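Xylan esterase 1 (Thermoanaerobacterium sp. 'JW/SL YS485', PDB 3FCY) probably removes acetyl groups from xylan and related acetylated substrates, as a carbohydrate esterase of family CE7 with the alpha/beta-hydrolase fold. Local coordinates at residues H108-S121 and G134-G147. Numbering follows the deposited sequence.
Sequences HPALIRFHGYSSNS and GFTVVAMDVRGQGG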
loop_
_atom_site.group_PDB
_atom_site.type_symbol
_atom_site.label_atom_id
_atom_site.label_comp_id
_atom_site.label_asym_id
_atom_site.label_seq_id
_atom_site.Cartn_x
_atom_site.Cartn_y
_atom_site.Cartn_z
ATOM N N HIS A 108 24.443 -44.845 -3.150
ATOM C CA HIS A 108 24.021 -44.063 -1.992
ATOM C C HIS A 108 22.688 -43.371 -2.266
ATOM O O HIS A 108 22.130 -43.502 -3.354
ATOM C CB HIS A 108 25.100 -43.030 -1.665
ATOM C CG HIS A 108 25.583 -42.269 -2.859
ATOM N ND1 HIS A 108 24.772 -41.409 -3.570
ATOM C CD2 HIS A 108 26.782 -42.262 -3.488
ATOM C CE1 HIS A 108 25.452 -40.907 -4.586
ATOM N NE2 HIS A 108 26.674 -41.408 -4.559
ATOM N N PRO A 109 22.152 -42.636 -1.274
ATOM C CA PRO A 109 20.873 -41.946 -1.472
ATOM C C PRO A 109 20.960 -40.796 -2.464
ATOM O O PRO A 109 22.049 -40.330 -2.814
ATOM C CB PRO A 109 20.517 -41.451 -0.065
ATOM C CG PRO A 109 21.225 -42.424 0.836
ATOM C CD PRO A 109 22.553 -42.579 0.142
ATOM N N ALA A 110 19.796 -40.340 -2.912
ATOM C CA ALA A 110 19.718 -39.227 -3.843
ATOM C C ALA A 110 18.538 -38.351 -3.443
ATOM O O ALA A 110 17.543 -38.833 -2.890
ATOM C CB ALA A 110 19.536 -39.739 -5.272
ATOM N N LEU A 111 18.667 -37.057 -3.704
ATOM C CA LEU A 111 17.610 -36.109 -3.398
ATOM C C LEU A 111 17.255 -35.362 -4.676
ATOM O O LEU A 111 18.144 -34.930 -5.410
ATOM C CB LEU A 111 18.073 -35.105 -2.336
ATOM C CG LEU A 111 17.152 -33.890 -2.104
ATOM C CD1 LEU A 111 15.849 -34.331 -1.447
ATOM C CD2 LEU A 111 17.860 -32.876 -1.215
ATOM N N ILE A 112 15.961 -35.225 -4.945
ATOM C CA ILE A 112 15.506 -34.493 -6.121
ATOM C C ILE A 112 14.728 -33.267 -5.642
ATOM O O ILE A 112 13.685 -33.394 -4.998
ATOM C CB ILE A 112 14.576 -35.344 -7.014
ATOM C CG1 ILE A 112 15.269 -36.654 -7.406
ATOM C CG2 ILE A 112 14.222 -34.561 -8.277
ATOM C CD1 ILE A 112 14.366 -37.617 -8.182
ATOM N N ARG A 113 15.247 -32.081 -5.943
ATOM C CA ARG A 113 14.590 -30.842 -5.539
ATOM C C ARG A 113 13.746 -30.252 -6.662
ATOM O O ARG A 113 14.109 -30.327 -7.839
ATOM C CB ARG A 113 15.628 -29.799 -5.101
ATOM C CG ARG A 113 16.104 -29.914 -3.665
ATOM C CD ARG A 113 17.103 -28.797 -3.364
ATOM N NE ARG A 113 17.369 -28.625 -1.936
ATOM C CZ ARG A 113 16.485 -28.157 -1.057
ATOM N NH1 ARG A 113 15.265 -27.810 -1.454
ATOM N NH2 ARG A 113 16.823 -28.019 0.219
ATOM N N PHE A 114 12.614 -29.670 -6.279
ATOM C CA PHE A 114 11.700 -29.025 -7.214
ATOM C C PHE A 114 11.554 -27.579 -6.741
ATOM O O PHE A 114 11.519 -27.316 -5.538
ATOM C CB PHE A 114 10.366 -29.771 -7.227
ATOM C CG PHE A 114 10.483 -31.188 -7.729
ATOM C CD1 PHE A 114 10.952 -31.442 -9.019
ATOM C CD2 PHE A 114 10.156 -32.266 -6.909
ATOM C CE1 PHE A 114 11.095 -32.751 -9.488
ATOM C CE2 PHE A 114 10.294 -33.586 -7.368
ATOM C CZ PHE A 114 10.766 -33.826 -8.659
ATOM N N HIS A 115 11.470 -26.645 -7.683
ATOM C CA HIS A 115 11.420 -25.229 -7.335
ATOM C C HIS A 115 10.066 -24.534 -7.318
ATOM O O HIS A 115 9.050 -25.079 -7.763
ATOM C CB HIS A 115 12.362 -24.458 -8.263
ATOM C CG HIS A 115 11.912 -24.437 -9.692
ATOM N ND1 HIS A 115 10.822 -23.709 -10.117
ATOM C CD2 HIS A 115 12.389 -25.076 -10.788
ATOM C CE1 HIS A 115 10.645 -23.901 -11.413
ATOM N NE2 HIS A 115 11.582 -24.727 -11.845
ATOM N N GLY A 116 10.087 -23.307 -6.802
ATOM C CA GLY A 116 8.894 -22.492 -6.702
ATOM C C GLY A 116 8.375 -21.990 -8.039
ATOM O O GLY A 116 9.073 -22.016 -9.053
ATOM N N TYR A 117 7.130 -21.527 -8.020
ATOM C CA TYR A 117 6.442 -21.017 -9.200
ATOM C C TYR A 117 7.180 -19.841 -9.853
ATOM O O TYR A 117 7.407 -18.816 -9.213
ATOM C CB TYR A 117 5.030 -20.597 -8.781
ATOM C CG TYR A 117 4.001 -20.544 -9.884
ATOM C CD1 TYR A 117 4.155 -21.284 -11.054
ATOM C CD2 TYR A 117 2.827 -19.804 -9.721
ATOM C CE1 TYR A 117 3.162 -21.290 -12.039
ATOM C CE2 TYR A 117 1.830 -19.807 -10.691
ATOM C CZ TYR A 117 2.001 -20.548 -11.847
ATOM O OH TYR A 117 1.012 -20.546 -12.807
ATOM N N SER A 118 7.547 -20.013 -11.123
ATOM C CA SER A 118 8.249 -19.008 -11.927
ATOM C C SER A 118 9.759 -18.965 -11.688
ATOM O O SER A 118 10.478 -18.212 -12.350
ATOM C CB SER A 118 7.657 -17.603 -11.699
ATOM O OG SER A 118 8.223 -16.973 -10.563
ATOM N N SER A 119 10.245 -19.777 -10.754
ATOM C CA SER A 119 11.673 -19.798 -10.456
ATOM C C SER A 119 12.382 -20.862 -11.288
ATOM O O SER A 119 11.934 -21.206 -12.380
ATOM C CB SER A 119 11.895 -20.077 -8.967
ATOM O OG SER A 119 13.260 -19.915 -8.622
ATOM N N ASN A 120 13.496 -21.370 -10.771
ATOM C CA ASN A 120 14.266 -22.407 -11.449
ATOM C C ASN A 120 15.091 -23.177 -10.413
ATOM O O ASN A 120 14.973 -22.927 -9.217
ATOM C CB ASN A 120 15.184 -21.797 -12.521
ATOM C CG ASN A 120 16.161 -20.786 -11.951
ATOM O OD1 ASN A 120 16.724 -20.986 -10.877
ATOM N ND2 ASN A 120 16.383 -19.699 -12.684
ATOM N N SER A 121 15.928 -24.098 -10.880
ATOM C CA SER A 121 16.754 -24.916 -9.995
ATOM C C SER A 121 17.729 -24.130 -9.115
ATOM O O SER A 121 18.325 -24.690 -8.195
ATOM C CB SER A 121 17.520 -25.963 -10.816
ATOM O OG SER A 121 18.429 -25.349 -11.713
ATOM N N GLY A 134 26.933 -37.068 1.258
ATOM C CA GLY A 134 27.129 -38.196 0.361
ATOM C C GLY A 134 25.993 -38.471 -0.610
ATOM O O GLY A 134 25.985 -39.504 -1.280
ATOM N N PHE A 135 25.032 -37.554 -0.687
ATOM C CA PHE A 135 23.893 -37.705 -1.590
ATOM C C PHE A 135 24.212 -37.239 -3.001
ATOM O O PHE A 135 25.081 -36.392 -3.205
ATOM C CB PHE A 135 22.707 -36.838 -1.152
ATOM C CG PHE A 135 21.822 -37.447 -0.108
ATOM C CD1 PHE A 135 20.436 -37.372 -0.251
ATOM C CD2 PHE A 135 22.347 -38.006 1.053
ATOM C CE1 PHE A 135 19.582 -37.839 0.753
ATOM C CE2 PHE A 135 21.504 -38.478 2.066
ATOM C CZ PHE A 135 20.117 -38.391 1.914
ATOM N N THR A 136 23.495 -37.806 -3.968
ATOM C CA THR A 136 23.583 -37.349 -5.343
ATOM C C THR A 136 22.421 -36.360 -5.269
ATOM O O THR A 136 21.389 -36.671 -4.665
ATOM C CB THR A 136 23.245 -38.457 -6.366
ATOM O OG1 THR A 136 24.446 -39.127 -6.751
ATOM C CG2 THR A 136 22.587 -37.864 -7.617
ATOM N N VAL A 137 22.582 -35.166 -5.833
ATOM C CA VAL A 137 21.506 -34.179 -5.784
ATOM C C VAL A 137 21.092 -33.732 -7.181
ATOM O O VAL A 137 21.936 -33.385 -8.010
ATOM C CB VAL A 137 21.916 -32.927 -4.959
ATOM C CG1 VAL A 137 20.773 -31.902 -4.946
ATOM C CG2 VAL A 137 22.269 -33.338 -3.534
ATOM N N VAL A 138 19.785 -33.746 -7.424
ATOM C CA VAL A 138 19.225 -33.347 -8.710
ATOM C C VAL A 138 18.169 -32.266 -8.480
ATOM O O VAL A 138 17.364 -32.369 -7.559
ATOM C CB VAL A 138 18.566 -34.553 -9.428
ATOM C CG1 VAL A 138 18.023 -34.127 -10.787
ATOM C CG2 VAL A 138 19.581 -35.680 -9.593
ATOM N N ALA A 139 18.190 -31.226 -9.308
ATOM C CA ALA A 139 17.227 -30.127 -9.204
ATOM C C ALA A 139 16.673 -29.853 -10.598
ATOM O O ALA A 139 17.374 -29.318 -11.458
ATOM C CB ALA A 139 17.906 -28.882 -8.647
ATOM N N MET A 140 15.411 -30.216 -10.804
ATOM C CA MET A 140 14.739 -30.064 -12.096
ATOM C C MET A 140 14.146 -28.683 -12.353
ATOM O O MET A 140 13.670 -28.015 -11.431
ATOM C CB MET A 140 13.617 -31.104 -12.208
ATOM C CG MET A 140 12.931 -31.169 -13.570
ATOM S SD MET A 140 11.387 -32.120 -13.519
ATOM C CE MET A 140 10.202 -30.809 -13.163
ATOM N N ASP A 141 14.187 -28.259 -13.613
ATOM C CA ASP A 141 13.599 -26.983 -14.008
ATOM C C ASP A 141 12.232 -27.321 -14.582
ATOM O O ASP A 141 12.099 -28.271 -15.360
ATOM C CB ASP A 141 14.429 -26.279 -15.087
ATOM C CG ASP A 141 15.681 -25.627 -14.534
ATOM O OD1 ASP A 141 15.694 -25.279 -13.332
ATOM O OD2 ASP A 141 16.643 -25.444 -15.311
ATOM N N VAL A 142 11.215 -26.561 -14.188
ATOM C CA VAL A 142 9.866 -26.786 -14.691
ATOM C C VAL A 142 9.774 -26.222 -16.107
ATOM O O VAL A 142 10.377 -25.191 -16.410
ATOM C CB VAL A 142 8.806 -26.101 -13.794
ATOM C CG1 VAL A 142 7.428 -26.182 -14.449
ATOM C CG2 VAL A 142 8.772 -26.775 -12.421
ATOM N N ARG A 143 9.035 -26.913 -16.972
ATOM C CA ARG A 143 8.854 -26.475 -18.353
ATOM C C ARG A 143 8.407 -25.021 -18.442
ATOM O O ARG A 143 7.514 -24.595 -17.718
ATOM C CB ARG A 143 7.792 -27.328 -19.053
ATOM C CG ARG A 143 8.105 -28.803 -19.142
ATOM C CD ARG A 143 7.001 -29.542 -19.884
ATOM N NE ARG A 143 7.304 -30.963 -19.994
ATOM C CZ ARG A 143 6.821 -31.767 -20.935
ATOM N NH1 ARG A 143 5.998 -31.290 -21.862
ATOM N NH2 ARG A 143 7.173 -33.046 -20.953
ATOM N N GLY A 144 9.036 -24.273 -19.340
ATOM C CA GLY A 144 8.674 -22.884 -19.567
ATOM C C GLY A 144 8.679 -21.881 -18.428
ATOM O O GLY A 144 8.055 -20.822 -18.551
ATOM N N GLN A 145 9.358 -22.178 -17.322
ATOM C CA GLN A 145 9.394 -21.212 -16.236
ATOM C C GLN A 145 10.729 -20.457 -16.220
ATOM O O GLN A 145 11.175 -19.990 -17.271
ATOM C CB GLN A 145 9.074 -21.892 -14.892
ATOM C CG GLN A 145 7.657 -22.486 -14.896
ATOM C CD GLN A 145 7.089 -22.789 -13.516
ATOM O OE1 GLN A 145 7.746 -22.586 -12.491
ATOM N NE2 GLN A 145 5.850 -23.277 -13.490
ATOM N N GLY A 146 11.371 -20.335 -15.064
ATOM C CA GLY A 146 12.616 -19.583 -15.015
ATOM C C GLY A 146 13.902 -20.294 -15.394
ATOM O O GLY A 146 14.970 -19.677 -15.390
ATOM N N GLY A 147 13.813 -21.578 -15.734
ATOM C CA GLY A 147 15.011 -22.331 -16.070
ATOM C C GLY A 147 15.236 -22.651 -17.535
ATOM O O GLY A 147 14.903 -21.856 -18.414
HETATM O O HOH W 1 14.671 -27.430 -8.762
HETATM O O HOH W 2 11.079 -28.264 -10.203
HETATM O O HOH W 3 12.146 -23.559 -14.676
HETATM O O HOH W 4 18.577 -23.936 -14.353
#
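The His108 ring has Gly134 O over one face; its ND1 donates to Pro109 O, which also takes Thr136 N on an in-plane lone pair. Pro109 CB sits over the centre of the Phe135 ring, 3.7 Å from the centroid and 12° off the normal, a CH-pi contact. Leu111 and Arg113 exchange backbone bonds with Thr136, Val138 and Met140 (Arg113 N to Val138 O 2.7 Å), and the strand axes lie 19° apart, the parallel pairing of a beta-alpha-beta unit. Phe114 meets Met140 SD at its ring edge, a Met-aromatic contact.

His115 has CG between its backbone N and carbonyl carbon (chi1 67°), which places the ring edge against Val142. ND1 donates to Gly116 O, leaving NE2 to accept from Val142 N at 3.0 Å. A leucine in place of this histidine would probably leave Val142 N without this acceptor. Asn120 ND2 hydrogen-bonds Gly146 O from above the carbonyl plane, while its OD1 accepts from Gly122 N. Ser121 N donates to Asp141 OD1 at 2.7 Å; Asp141 OD2 is hydrogen-bonded to His96 ND1. This chemistry is consistent with a probably neutral imidazole joining the two loops, one carrying Tyr117, a predicted substrate-binding residue.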